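Local coordinates for protein peptidoglycan glycosyltransferase (PDB 4OVD) that belongs to the penicillin-binding proteins, carrying a dimerisation domain of that family together with a transpeptidase domain built round a five-stranded antiparallel sheet, at residues D224-Q234 against Q548-L557; A244-A252 against I260-L268. All coordinates share one frame; numbering follows the deposited sequence.

Contact 1. Residues D224-Q234 against Q548-L557; sequences DIELQKKAEEQ and QFAKDAATRL
F549 of the helix 548-556 reaches across to helix 225-234 and lodges as a knob in the hole formed by L227, K230, A231 and Q234. Its CG stands anti to the backbone N (chi1 177°), which carries the ring across the groove until CE1 lies 3.4 Å from A231 CA and 3.6 Å from A231 CB. One turn earlier, L227 spreads its branches over both F549 and A553: CD1 wedges between F549 CE1 (3.8 Å) and the A553 backbone, and CD2 packs on A553 CB. Q234 closes the other end of the hole. Its side chain runs extended beyond CG and splits at the amide: OE1 sits at the edge of the F549 ring, near its plane, and NE2 donates to D552 OD2 over 2.8 Å, the donor lying nearly in line with the carboxylate C-O bond. The amide and carboxylate planes are turned steeply against each other. The aliphatic part of K230 crosses D552 at about a right angle, CD 3.8 Å from D552 CB.

At the start of helix 225-234, D224 is the N-cap. OD1 accepts from L227 N and, weakly, from E226 N, and also forms a salt bridge with R556 NH2 at 3.0 Å. R556 bends at chi2 (71°) to bring its guanidinium beside the cap, its plane nearly perpendicular to the carboxylate, with OD2 over one face. The charge of R556 may help hold the cap carboxylate ionised. Together these contacts make an antiparallel helix pair, axes 171° apart, packed on one face of the transpeptidase-domain sheet, where F549 also touches I250 and A252.

Contact 2. Residues A244-A252 against I260-L268; sequences AKQGGSIMA and IYAAASYPL
With OG beside the backbone N in both residues (chi1 -67° in S249, -73° in S265), the two serine hydroxyls meet across a non-hydrogen-bonded pair, S249 OG 3.0 Å from S265 OG in a hydrogen bond whose donor is not fixed. S265 OG also accepts from K285 N, which ties this face to helix 285-288. Further along the same face, selenomethionine M251 leaves the strand with CG anti to the backbone N and then bends at chi3 (-52°). This fold lays CE 3.7 Å from A263 CB and 3.9 Å from I260 CD1.

The opposite face carries I250, A252, A262, A264 and Y266, and helix 225-242 lies against it, with Q228 packing on A262 and V239 on Y266. I250 and A264 form a hydrogen-bonded pair: I250 N gives to A264 O at 2.8 Å, and A264 N returns the bond to I250 O. At one end G248 O accepts from Y266 N, and the Y266 ring lies obliquely against G247 CA.

At the other end A252 O takes two donors, Y261 N at 2.8 Å and A262 N at 3.2 Å, the latter on a lone pair. The Y261 hydroxyl is hydrogen-bonded to N254 ND2 and D524 O. Two residues facing one make a classic beta bulge, set in an antiparallel hairpin whose strand 260-266 forms an outer edge of the five-stranded sheet of the transpeptidase domain.

Overall arrangement
The two contacts are stacked layers, their centres about 12 Å apart: contact 2 is a buried hairpin at the sheet edge, and contact 1 is the partly buried helix pair packed over the hairpin and neighbouring strand 525-532. Helix 225-242 is followed, after a short turn, by strand 248-253; both hairpin strands lie within the long chain loop that contact 1 closes. In contact 2 backbone hydrogen bonds set the register; in contact 1 side chains do the joining, apolar around F549 and L227 toward the sheet, with the Q234-D552 bond and D224-R556 salt bridge on the other side and at the helix start. The layers are stitched by Q228 NE2 to A263 O and D224 N to Y261 O.

Contact 1. Residues D224-Q234 against Q548-L557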
ATOM      1  N   ASP A 224      10.572  -2.377 -11.475  1.00 46.59           N
ATOM      2  CA  ASP A 224      11.077  -3.393 -12.420  1.00 50.92           C
ATOM      3  C   ASP A 224      10.003  -3.375 -13.475  1.00 50.51           C
ATOM      4  O   ASP A 224       8.863  -3.764 -13.265  1.00 45.58           O
ATOM      5  CB  ASP A 224      11.235  -4.775 -11.816  1.00 59.58           C
ATOM      6  CG  ASP A 224      11.768  -5.801 -12.845  1.00 68.32           C
ATOM      7  OD1 ASP A 224      11.123  -5.907 -13.915  1.00 76.00           O
ATOM      8  OD2 ASP A 224      12.785  -6.518 -12.578  1.00 72.62           O
ATOM      9  N   ILE A 225      10.359  -2.866 -14.626  1.00 51.55           N
ATOM     10  CA  ILE A 225       9.353  -2.627 -15.657  1.00 52.37           C
ATOM     11  C   ILE A 225       8.623  -3.848 -16.117  1.00 48.99           C
ATOM     12  O   ILE A 225       7.443  -3.769 -16.421  1.00 52.21           O
ATOM     13  CB  ILE A 225       9.949  -1.850 -16.845  1.00 53.87           C
ATOM     14  CG1 ILE A 225       8.840  -1.206 -17.699  1.00 52.99           C
ATOM     15  CG2 ILE A 225      10.941  -2.718 -17.601  1.00 56.90           C
ATOM     16  CD1 ILE A 225       8.076  -0.147 -16.961  1.00 54.01           C
ATOM     17  N   GLU A 226       9.302  -4.979 -16.176  1.00 54.98           N
ATOM     18  CA  GLU A 226       8.607  -6.216 -16.570  1.00 59.95           C
ATOM     19  C   GLU A 226       7.593  -6.656 -15.482  1.00 54.57           C
ATOM     20  O   GLU A 226       6.514  -7.167 -15.765  1.00 49.96           O
ATOM     21  CB  GLU A 226       9.618  -7.335 -16.860  1.00 70.72           C
ATOM     22  CG  GLU A 226       9.142  -8.249 -17.966  1.00 77.89           C
ATOM     23  CD  GLU A 226       9.005  -7.533 -19.309  1.00 83.43           C
ATOM     24  OE1 GLU A 226       9.782  -6.586 -19.608  1.00 84.95           O
ATOM     25  OE2 GLU A 226       8.118  -7.931 -20.096  1.00100.87           O
ATOM     26  N   LEU A 227       7.924  -6.406 -14.218  1.00 54.96           N
ATOM     27  CA  LEU A 227       7.011  -6.730 -13.131  1.00 52.54           C
ATOM     28  C   LEU A 227       5.852  -5.736 -13.118  1.00 48.65           C
ATOM     29  O   LEU A 227       4.738  -6.037 -12.728  1.00 46.78           O
ATOM     30  CB  LEU A 227       7.757  -6.709 -11.810  1.00 54.18           C
ATOM     31  CG  LEU A 227       6.903  -7.290 -10.711  1.00 58.98           C
ATOM     32  CD1 LEU A 227       6.467  -8.699 -11.114  1.00 65.01           C
ATOM     33  CD2 LEU A 227       7.725  -7.274  -9.431  1.00 58.04           C
ATOM     34  N   GLN A 228       6.103  -4.554 -13.609  1.00 48.78           N
ATOM     35  CA  GLN A 228       5.068  -3.545 -13.662  1.00 43.52           C
ATOM     36  C   GLN A 228       4.047  -3.964 -14.674  1.00 43.04           C
ATOM     37  O   GLN A 228       2.866  -3.826 -14.464  1.00 45.78           O
ATOM     38  CB  GLN A 228       5.686  -2.184 -14.014  1.00 43.11           C
ATOM     39  CG  GLN A 228       4.686  -1.078 -14.131  1.00 43.34           C
ATOM     40  CD  GLN A 228       4.026  -0.771 -12.832  1.00 44.38           C
ATOM     41  OE1 GLN A 228       4.600  -1.005 -11.745  1.00 42.25           O
ATOM     42  NE2 GLN A 228       2.812  -0.227 -12.912  1.00 50.74           N
ATOM     43  N   LYS A 229       4.497  -4.551 -15.763  1.00 49.27           N
ATOM     44  CA  LYS A 229       3.575  -4.987 -16.811  1.00 52.26           C
ATOM     45  C   LYS A 229       2.646  -6.095 -16.350  1.00 49.77           C
ATOM     46  O   LYS A 229       1.471  -6.146 -16.696  1.00 51.77           O
ATOM     47  CB  LYS A 229       4.419  -5.463 -17.998  1.00 61.76           C
ATOM     48  CG  LYS A 229       3.643  -5.953 -19.194  1.00 67.82           C
ATOM     49  CD  LYS A 229       4.629  -6.562 -20.193  1.00 76.35           C
ATOM     50  CE  LYS A 229       3.938  -7.036 -21.451  1.00 77.74           C
ATOM     51  NZ  LYS A 229       3.346  -5.845 -22.127  1.00 82.68           N
ATOM     52  N   LYS A 230       3.207  -7.047 -15.634  1.00 53.44           N
ATOM     53  CA  LYS A 230       2.426  -8.130 -15.044  1.00 52.37           C
ATOM     54  C   LYS A 230       1.459  -7.575 -14.022  1.00 46.60           C
ATOM     55  O   LYS A 230       0.319  -8.012 -13.961  1.00 46.91           O
ATOM     56  CB  LYS A 230       3.326  -9.117 -14.329  1.00 55.87           C
ATOM     57  CG  LYS A 230       4.276  -9.886 -15.232  1.00 62.38           C
ATOM     58  CD  LYS A 230       5.147 -10.815 -14.395  1.00 65.76           C
ATOM     59  CE  LYS A 230       6.153 -11.532 -15.253  1.00 68.84           C
ATOM     60  NZ  LYS A 230       5.384 -12.324 -16.234  1.00 68.64           N
ATOM     61  N   ALA A 231       1.919  -6.658 -13.166  1.00 42.53           N
ATOM     62  CA  ALA A 231       1.028  -6.074 -12.171  1.00 41.43           C
ATOM     63  C   ALA A 231      -0.195  -5.478 -12.850  1.00 44.27           C
ATOM     64  O   ALA A 231      -1.338  -5.692 -12.421  1.00 44.48           O
ATOM     65  CB  ALA A 231       1.734  -5.010 -11.360  1.00 43.32           C
ATOM     66  N   GLU A 232       0.040  -4.770 -13.954  1.00 45.78           N
ATOM     67  CA  GLU A 232      -1.057  -4.129 -14.663  1.00 45.25           C
ATOM     68  C   GLU A 232      -1.996  -5.093 -15.305  1.00 45.49           C
ATOM     69  O   GLU A 232      -3.208  -4.944 -15.232  1.00 45.71           O
ATOM     70  CB  GLU A 232      -0.499  -3.147 -15.691  1.00 52.13           C
ATOM     71  CG  GLU A 232       0.249  -2.006 -14.997  1.00 57.03           C
ATOM     72  CD  GLU A 232       0.750  -0.924 -15.940  1.00 64.78           C
ATOM     73  OE1 GLU A 232       0.514  -1.076 -17.168  1.00 79.32           O
ATOM     74  OE2 GLU A 232       1.348   0.082 -15.442  1.00 61.88           O
ATOM     75  N   GLU A 233      -1.456  -6.117 -15.937  1.00 51.34           N
ATOM     76  CA  GLU A 233      -2.320  -7.045 -16.603  1.00 48.94           C
ATOM     77  C   GLU A 233      -3.077  -7.916 -15.631  1.00 47.18           C
ATOM     78  O   GLU A 233      -4.277  -8.183 -15.827  1.00 43.75           O
ATOM     79  CB  GLU A 233      -1.547  -7.820 -17.677  1.00 63.09           C
ATOM     80  CG  GLU A 233      -0.452  -8.771 -17.206  1.00 76.10           C
ATOM     81  CD  GLU A 233       0.519  -9.174 -18.334  1.00 77.86           C
ATOM     82  OE1 GLU A 233       0.635  -8.430 -19.330  1.00 87.96           O
ATOM     83  OE2 GLU A 233       1.218 -10.196 -18.206  1.00 82.05           O
ATOM     84  N   GLN A 234      -2.414  -8.328 -14.548  1.00 45.49           N
ATOM     85  CA  GLN A 234      -3.079  -9.123 -13.520  1.00 43.58           C
ATOM     86  C   GLN A 234      -4.147  -8.334 -12.771  1.00 46.08           C
ATOM     87  O   GLN A 234      -5.242  -8.830 -12.536  1.00 47.28           O
ATOM     88  CB  GLN A 234      -2.059  -9.801 -12.605  1.00 45.58           C
ATOM     89  CG  GLN A 234      -1.323 -10.879 -13.402  1.00 48.74           C
ATOM     90  CD  GLN A 234      -0.299 -11.650 -12.631  1.00 47.73           C
ATOM     91  OE1 GLN A 234      -0.569 -12.108 -11.539  1.00 48.86           O
ATOM     92  NE2 GLN A 234       0.891 -11.834 -13.227  1.00 50.47           N
ATOM     93  N   GLN A 548      -0.694 -15.653  -7.472  1.00 46.87           N
ATOM     94  CA  GLN A 548      -0.139 -15.585  -8.810  1.00 49.59           C
ATOM     95  C   GLN A 548       0.819 -14.399  -8.997  1.00 51.79           C
ATOM     96  O   GLN A 548       1.934 -14.557  -9.492  1.00 51.44           O
ATOM     97  CB  GLN A 548      -1.256 -15.553  -9.857  1.00 54.13           C
ATOM     98  CG  GLN A 548      -0.760 -15.311 -11.294  1.00 66.43           C
ATOM     99  CD  GLN A 548       0.261 -16.328 -11.867  1.00 78.83           C
ATOM    100  OE1 GLN A 548       0.839 -16.092 -12.949  1.00 95.85           O
ATOM    101  NE2 GLN A 548       0.468 -17.447 -11.183  1.00 73.64           N
ATOM    102  N   PHE A 549       0.450 -13.205  -8.548  1.00 44.60           N
ATOM    103  CA  PHE A 549       1.335 -12.128  -8.764  1.00 41.97           C
ATOM    104  C   PHE A 549       2.604 -12.156  -7.860  1.00 43.16           C
ATOM    105  O   PHE A 549       3.721 -11.825  -8.280  1.00 45.70           O
ATOM    106  CB  PHE A 549       0.587 -10.795  -8.645  1.00 40.02           C
ATOM    107  CG  PHE A 549       1.474  -9.644  -8.799  1.00 41.11           C
ATOM    108  CD1 PHE A 549       1.932  -9.283 -10.046  1.00 45.20           C
ATOM    109  CD2 PHE A 549       1.872  -8.910  -7.693  1.00 46.73           C
ATOM    110  CE1 PHE A 549       2.798  -8.222 -10.205  1.00 47.36           C
ATOM    111  CE2 PHE A 549       2.744  -7.867  -7.835  1.00 43.22           C
ATOM    112  CZ  PHE A 549       3.201  -7.511  -9.096  1.00 49.23           C
ATOM    113  N   ALA A 550       2.451 -12.544  -6.629  1.00 38.80           N
ATOM    114  CA  ALA A 550       3.614 -12.558  -5.735  1.00 46.27           C
ATOM    115  C   ALA A 550       4.642 -13.610  -6.186  1.00 48.19           C
ATOM    116  O   ALA A 550       5.839 -13.399  -6.036  1.00 50.41           O
ATOM    117  CB  ALA A 550       3.196 -12.785  -4.309  1.00 40.35           C
ATOM    118  N   LYS A 551       4.143 -14.685  -6.783  1.00 47.17           N
ATOM    119  CA  LYS A 551       4.954 -15.785  -7.342  1.00 50.28           C
ATOM    120  C   LYS A 551       5.782 -15.194  -8.459  1.00 56.32           C
ATOM    121  O   LYS A 551       7.023 -15.290  -8.438  1.00 53.93           O
ATOM    122  CB  LYS A 551       3.998 -16.880  -7.848  1.00 51.00           C
ATOM    123  CG  LYS A 551       4.561 -17.973  -8.716  1.00 61.95           C
ATOM    124  CD  LYS A 551       5.655 -18.712  -8.010  1.00 67.87           C
ATOM    125  CE  LYS A 551       6.058 -19.912  -8.864  1.00 71.63           C
ATOM    126  NZ  LYS A 551       7.272 -20.562  -8.320  1.00 73.08           N
ATOM    127  N   ASP A 552       5.100 -14.536  -9.409  1.00 58.98           N
ATOM    128  CA  ASP A 552       5.787 -13.853 -10.513  1.00 58.55           C
ATOM    129  C   ASP A 552       6.732 -12.801  -9.992  1.00 55.70           C
ATOM    130  O   ASP A 552       7.767 -12.602 -10.564  1.00 52.71           O
ATOM    131  CB  ASP A 552       4.806 -13.159 -11.449  1.00 65.70           C
ATOM    132  CG  ASP A 552       3.919 -14.135 -12.179  1.00 66.80           C
ATOM    133  OD1 ASP A 552       4.129 -15.356 -12.027  1.00 66.44           O
ATOM    134  OD2 ASP A 552       2.998 -13.673 -12.874  1.00 64.79           O
ATOM    135  N   ALA A 553       6.374 -12.076  -8.938  1.00 46.38           N
ATOM    136  CA  ALA A 553       7.314 -11.093  -8.433  1.00 42.86           C
ATOM    137  C   ALA A 553       8.548 -11.836  -7.901  1.00 51.85           C
ATOM    138  O   ALA A 553       9.671 -11.407  -8.132  1.00 52.66           O
ATOM    139  CB  ALA A 553       6.688 -10.250  -7.327  1.00 48.36           C
ATOM    140  N   ALA A 554       8.344 -12.930  -7.162  1.00 53.72           N
ATOM    141  CA  ALA A 554       9.467 -13.699  -6.618  1.00 55.15           C
ATOM    142  C   ALA A 554      10.344 -14.357  -7.689  1.00 57.57           C
ATOM    143  O   ALA A 554      11.558 -14.452  -7.528  1.00 60.69           O
ATOM    144  CB  ALA A 554       8.955 -14.749  -5.658  1.00 56.79           C
ATOM    145  N   THR A 555       9.774 -14.801  -8.799  1.00 57.99           N
ATOM    146  CA  THR A 555      10.634 -15.443  -9.782  1.00 65.00           C
ATOM    147  C   THR A 555      11.496 -14.306 -10.392  1.00 74.59           C
ATOM    148  O   THR A 555      12.725 -14.334 -10.362  1.00 66.45           O
ATOM    149  CB  THR A 555       9.860 -16.204 -10.884  1.00 71.02           C
ATOM    150  OG1 THR A 555       9.362 -15.290 -11.866  1.00 91.89           O
ATOM    151  CG2 THR A 555       8.723 -17.029 -10.314  1.00 67.32           C
ATOM    152  N   ARG A 556      10.829 -13.288 -10.915  1.00 63.23           N
ATOM    153  CA  ARG A 556      11.481 -12.141 -11.488  1.00 66.01           C
ATOM    154  C   ARG A 556      12.599 -11.597 -10.602  1.00 63.63           C
ATOM    155  O   ARG A 556      13.572 -11.085 -11.107  1.00 67.70           O
ATOM    156  CB  ARG A 556      10.446 -11.035 -11.721  1.00 63.78           C
ATOM    157  CG  ARG A 556      10.933  -9.818 -12.491  1.00 70.75           C
ATOM    158  CD  ARG A 556      11.177 -10.117 -13.971  1.00 76.78           C
ATOM    159  NE  ARG A 556      11.582  -8.897 -14.678  1.00 81.86           N
ATOM    160  CZ  ARG A 556      12.810  -8.609 -15.110  1.00 80.38           C
ATOM    161  NH1 ARG A 556      13.806  -9.471 -15.000  1.00 87.38           N
ATOM    162  NH2 ARG A 556      13.035  -7.449 -15.707  1.00 77.97           N
ATOM    163  N   LEU A 557      12.464 -11.681  -9.287  1.00 65.34           N
ATOM    164  CA  LEU A 557      13.505 -11.154  -8.422  1.00 66.61           C
ATOM    165  C   LEU A 557      14.440 -12.256  -7.920  1.00 71.54           C
ATOM    166  O   LEU A 557      14.422 -13.397  -8.425  1.00 67.36           O
ATOM    167  CB  LEU A 557      12.872 -10.379  -7.273  1.00 67.74           C
ATOM    168  CG  LEU A 557      11.918  -9.244  -7.658  1.00 67.69           C
ATOM    169  CD1 LEU A 557      11.260  -8.686  -6.413  1.00 61.36           C
ATOM    170  CD2 LEU A 557      12.612  -8.140  -8.431  1.00 72.47           C
TER

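Contact 2. Residues A244-A252 against I260-L268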
ATOM      1  N   ALA A 244     -14.991  -6.046  -9.852  1.00 49.02           N
ATOM      2  CA  ALA A 244     -14.682  -4.994  -8.906  1.00 49.06           C
ATOM      3  C   ALA A 244     -15.178  -3.797  -9.661  1.00 49.89           C
ATOM      4  O   ALA A 244     -14.550  -3.404 -10.620  1.00 46.61           O
ATOM      5  CB  ALA A 244     -13.190  -4.892  -8.664  1.00 41.87           C
ATOM      6  N   LYS A 245     -16.324  -3.264  -9.260  1.00 51.74           N
ATOM      7  CA  LYS A 245     -16.925  -2.132  -9.979  1.00 53.18           C
ATOM      8  C   LYS A 245     -16.151  -0.829  -9.850  1.00 54.98           C
ATOM      9  O   LYS A 245     -16.242   0.039 -10.693  1.00 53.41           O
ATOM     10  CB  LYS A 245     -18.372  -1.957  -9.553  1.00 63.36           C
ATOM     11  CG  LYS A 245     -19.249  -3.122  -9.934  1.00 68.88           C
ATOM     12  CD  LYS A 245     -19.085  -3.489 -11.406  1.00 80.08           C
ATOM     13  CE  LYS A 245     -20.183  -4.444 -11.833  1.00 92.79           C
ATOM     14  NZ  LYS A 245     -20.271  -5.620 -10.926  1.00 94.57           N
ATOM     15  N   GLN A 246     -15.330  -0.685  -8.826  1.00 47.25           N
ATOM     16  CA  GLN A 246     -14.548   0.499  -8.751  1.00 45.72           C
ATOM     17  C   GLN A 246     -13.084   0.202  -8.817  1.00 45.62           C
ATOM     18  O   GLN A 246     -12.318   0.828  -8.106  1.00 45.34           O
ATOM     19  CB  GLN A 246     -14.896   1.280  -7.512  1.00 50.30           C
ATOM     20  CG  GLN A 246     -16.408   1.446  -7.401  1.00 65.60           C
ATOM     21  CD  GLN A 246     -16.819   2.604  -6.517  1.00 75.02           C
ATOM     22  OE1 GLN A 246     -16.082   3.585  -6.400  1.00 76.51           O
ATOM     23  NE2 GLN A 246     -18.020   2.521  -5.935  1.00 73.88           N
ATOM     24  N   GLY A 247     -12.705  -0.798  -9.621  1.00 43.51           N
ATOM     25  CA  GLY A 247     -11.273  -1.106  -9.841  1.00 40.15           C
ATOM     26  C   GLY A 247     -10.499  -1.713  -8.665  1.00 36.21           C
ATOM     27  O   GLY A 247     -11.001  -2.548  -7.958  1.00 38.75           O
ATOM     28  N   GLY A 248      -9.253  -1.314  -8.484  1.00 36.53           N
ATOM     29  CA  GLY A 248      -8.422  -1.835  -7.387  1.00 36.30           C
ATOM     30  C   GLY A 248      -7.001  -1.402  -7.548  1.00 35.34           C
ATOM     31  O   GLY A 248      -6.701  -0.532  -8.352  1.00 34.81           O
ATOM     32  N   SER A 249      -6.115  -2.020  -6.786  1.00 34.19           N
ATOM     33  CA  SER A 249      -4.715  -1.641  -6.760  1.00 36.57           C
ATOM     34  C   SER A 249      -3.868  -2.831  -6.499  1.00 36.50           C
ATOM     35  O   SER A 249      -4.343  -3.794  -5.909  1.00 34.54           O
ATOM     36  CB  SER A 249      -4.429  -0.708  -5.584  1.00 37.50           C
ATOM     37  OG  SER A 249      -5.108   0.540  -5.787  1.00 42.21           O
ATOM     38  N   ILE A 250      -2.595  -2.709  -6.839  1.00 34.66           N
ATOM     39  CA  ILE A 250      -1.659  -3.777  -6.586  1.00 38.18           C
ATOM     40  C   ILE A 250      -0.279  -3.183  -6.380  1.00 34.33           C
ATOM     41  O   ILE A 250       0.071  -2.210  -7.019  1.00 36.26           O
ATOM     42  CB  ILE A 250      -1.764  -4.820  -7.749  1.00 36.96           C
ATOM     43  CG1 ILE A 250      -0.882  -6.018  -7.498  1.00 42.85           C
ATOM     44  CG2 ILE A 250      -1.282  -4.189  -9.017  1.00 44.41           C
ATOM     45  CD1 ILE A 250      -1.200  -7.150  -8.456  1.00 51.44           C
HETATM   46  N   MSE A 251       0.523  -3.739  -5.499  1.00 32.07           N
HETATM   47  CA  MSE A 251       1.867  -3.211  -5.267  1.00 34.46           C
HETATM   48  C   MSE A 251       2.793  -4.292  -4.778  1.00 38.15           C
HETATM   49  O   MSE A 251       2.370  -5.169  -4.027  1.00 39.11           O
HETATM   50  CB  MSE A 251       1.816  -2.086  -4.198  1.00 39.20           C
HETATM   51  CG  MSE A 251       3.208  -1.834  -3.563  1.00 46.34           C
HETATM   52 SE   MSE A 251       3.378  -0.162  -2.506  0.76 42.69          SE
HETATM   53  CE  MSE A 251       2.719   1.240  -3.705  1.00 53.12           C
ATOM     54  N   ALA A 252       4.039  -4.270  -5.220  1.00 35.75           N
ATOM     55  CA  ALA A 252       5.031  -5.206  -4.745  1.00 40.49           C
ATOM     56  C   ALA A 252       6.148  -4.294  -4.252  1.00 41.06           C
ATOM     57  O   ALA A 252       6.536  -3.420  -4.992  1.00 44.02           O
ATOM     58  CB  ALA A 252       5.518  -6.083  -5.855  1.00 41.54           C
ATOM     59  N   ILE A 260       9.776   0.323  -4.157  1.00 42.05           N
ATOM     60  CA  ILE A 260       8.585  -0.236  -4.817  1.00 37.08           C
ATOM     61  C   ILE A 260       8.927  -0.850  -6.159  1.00 39.80           C
ATOM     62  O   ILE A 260       9.422  -0.165  -7.114  1.00 39.60           O
ATOM     63  CB  ILE A 260       7.521   0.824  -4.951  1.00 36.50           C
ATOM     64  CG1 ILE A 260       7.062   1.270  -3.544  1.00 34.34           C
ATOM     65  CG2 ILE A 260       6.297   0.287  -5.726  1.00 39.35           C
ATOM     66  CD1 ILE A 260       6.366   2.633  -3.542  1.00 34.32           C
ATOM     67  N   TYR A 261       8.709  -2.155  -6.251  1.00 37.52           N
ATOM     68  CA  TYR A 261       9.035  -2.841  -7.453  1.00 39.59           C
ATOM     69  C   TYR A 261       8.002  -2.666  -8.518  1.00 39.98           C
ATOM     70  O   TYR A 261       8.337  -2.689  -9.701  1.00 43.97           O
ATOM     71  CB  TYR A 261       9.186  -4.319  -7.223  1.00 42.53           C
ATOM     72  CG  TYR A 261      10.185  -4.717  -6.202  1.00 42.07           C
ATOM     73  CD1 TYR A 261      11.550  -4.510  -6.415  1.00 44.72           C
ATOM     74  CD2 TYR A 261       9.787  -5.437  -5.099  1.00 42.53           C
ATOM     75  CE1 TYR A 261      12.480  -4.911  -5.479  1.00 48.28           C
ATOM     76  CE2 TYR A 261      10.707  -5.875  -4.160  1.00 48.08           C
ATOM     77  CZ  TYR A 261      12.047  -5.640  -4.365  1.00 44.40           C
ATOM     78  OH  TYR A 261      12.903  -6.090  -3.418  1.00 45.21           O
ATOM     79  N   ALA A 262       6.758  -2.558  -8.103  1.00 39.33           N
ATOM     80  CA  ALA A 262       5.617  -2.364  -9.017  1.00 39.61           C
ATOM     81  C   ALA A 262       4.413  -1.831  -8.278  1.00 38.89           C
ATOM     82  O   ALA A 262       4.253  -2.077  -7.104  1.00 40.03           O
ATOM     83  CB  ALA A 262       5.249  -3.658  -9.685  1.00 43.92           C
ATOM     84  N   ALA A 263       3.573  -1.069  -8.963  1.00 40.66           N
ATOM     85  CA  ALA A 263       2.384  -0.541  -8.347  1.00 37.74           C
ATOM     86  C   ALA A 263       1.424  -0.038  -9.385  1.00 35.81           C
ATOM     87  O   ALA A 263       1.823   0.622 -10.377  1.00 34.97           O
ATOM     88  CB  ALA A 263       2.762   0.582  -7.373  1.00 37.43           C
ATOM     89  N   ALA A 264       0.148  -0.320  -9.179  1.00 38.85           N
ATOM     90  CA  ALA A 264      -0.857   0.147 -10.119  1.00 37.42           C
ATOM     91  C   ALA A 264      -2.247   0.202  -9.525  1.00 37.09           C
ATOM     92  O   ALA A 264      -2.530  -0.467  -8.554  1.00 35.61           O
ATOM     93  CB  ALA A 264      -0.852  -0.746 -11.355  1.00 41.54           C
ATOM     94  N   SER A 265      -3.075   1.064 -10.101  1.00 34.27           N
ATOM     95  CA  SER A 265      -4.464   1.214  -9.762  1.00 37.43           C
ATOM     96  C   SER A 265      -5.267   1.146 -11.065  1.00 35.76           C
ATOM     97  O   SER A 265      -4.824   1.569 -12.090  1.00 41.56           O
ATOM     98  CB  SER A 265      -4.707   2.591  -9.090  1.00 40.04           C
ATOM     99  OG  SER A 265      -4.182   2.553  -7.810  1.00 53.02           O
ATOM    100  N   TYR A 266      -6.467   0.640 -10.980  1.00 38.78           N
ATOM    101  CA  TYR A 266      -7.360   0.499 -12.086  1.00 38.88           C
ATOM    102  C   TYR A 266      -8.468   1.465 -11.762  1.00 44.45           C
ATOM    103  O   TYR A 266      -8.969   1.444 -10.627  1.00 44.42           O
ATOM    104  CB  TYR A 266      -7.913  -0.937 -12.192  1.00 39.56           C
ATOM    105  CG  TYR A 266      -8.810  -1.155 -13.376  1.00 44.24           C
ATOM    106  CD1 TYR A 266     -10.122  -0.732 -13.354  1.00 47.76           C
ATOM    107  CD2 TYR A 266      -8.355  -1.791 -14.529  1.00 51.21           C
ATOM    108  CE1 TYR A 266     -10.947  -0.896 -14.456  1.00 54.23           C
ATOM    109  CE2 TYR A 266      -9.183  -1.960 -15.634  1.00 49.49           C
ATOM    110  CZ  TYR A 266     -10.466  -1.499 -15.588  1.00 52.58           C
ATOM    111  OH  TYR A 266     -11.313  -1.678 -16.644  1.00 67.83           O
ATOM    112  N   PRO A 267      -8.920   2.264 -12.761  1.00 46.82           N
ATOM    113  CA  PRO A 267      -8.477   2.292 -14.165  1.00 49.70           C
ATOM    114  C   PRO A 267      -7.091   2.813 -14.419  1.00 52.16           C
ATOM    115  O   PRO A 267      -6.598   3.713 -13.705  1.00 48.06           O
ATOM    116  CB  PRO A 267      -9.508   3.211 -14.885  1.00 54.38           C
ATOM    117  CG  PRO A 267     -10.419   3.739 -13.843  1.00 55.76           C
ATOM    118  CD  PRO A 267     -10.207   2.950 -12.561  1.00 55.06           C
ATOM    119  N   LEU A 268      -6.497   2.293 -15.497  1.00 44.78           N
ATOM    120  CA  LEU A 268      -5.174   2.650 -15.917  1.00 45.79           C
ATOM    121  C   LEU A 268      -5.333   3.606 -17.065  1.00 49.38           C
ATOM    122  O   LEU A 268      -6.369   3.604 -17.726  1.00 47.11           O
ATOM    123  CB  LEU A 268      -4.429   1.431 -16.422  1.00 49.81           C
ATOM    124  CG  LEU A 268      -3.907   0.428 -15.402  1.00 50.86           C
ATOM    125  CD1 LEU A 268      -3.605  -0.933 -16.035  1.00 51.47           C
ATOM    126  CD2 LEU A 268      -2.665   1.025 -14.768  1.00 47.40           C
TER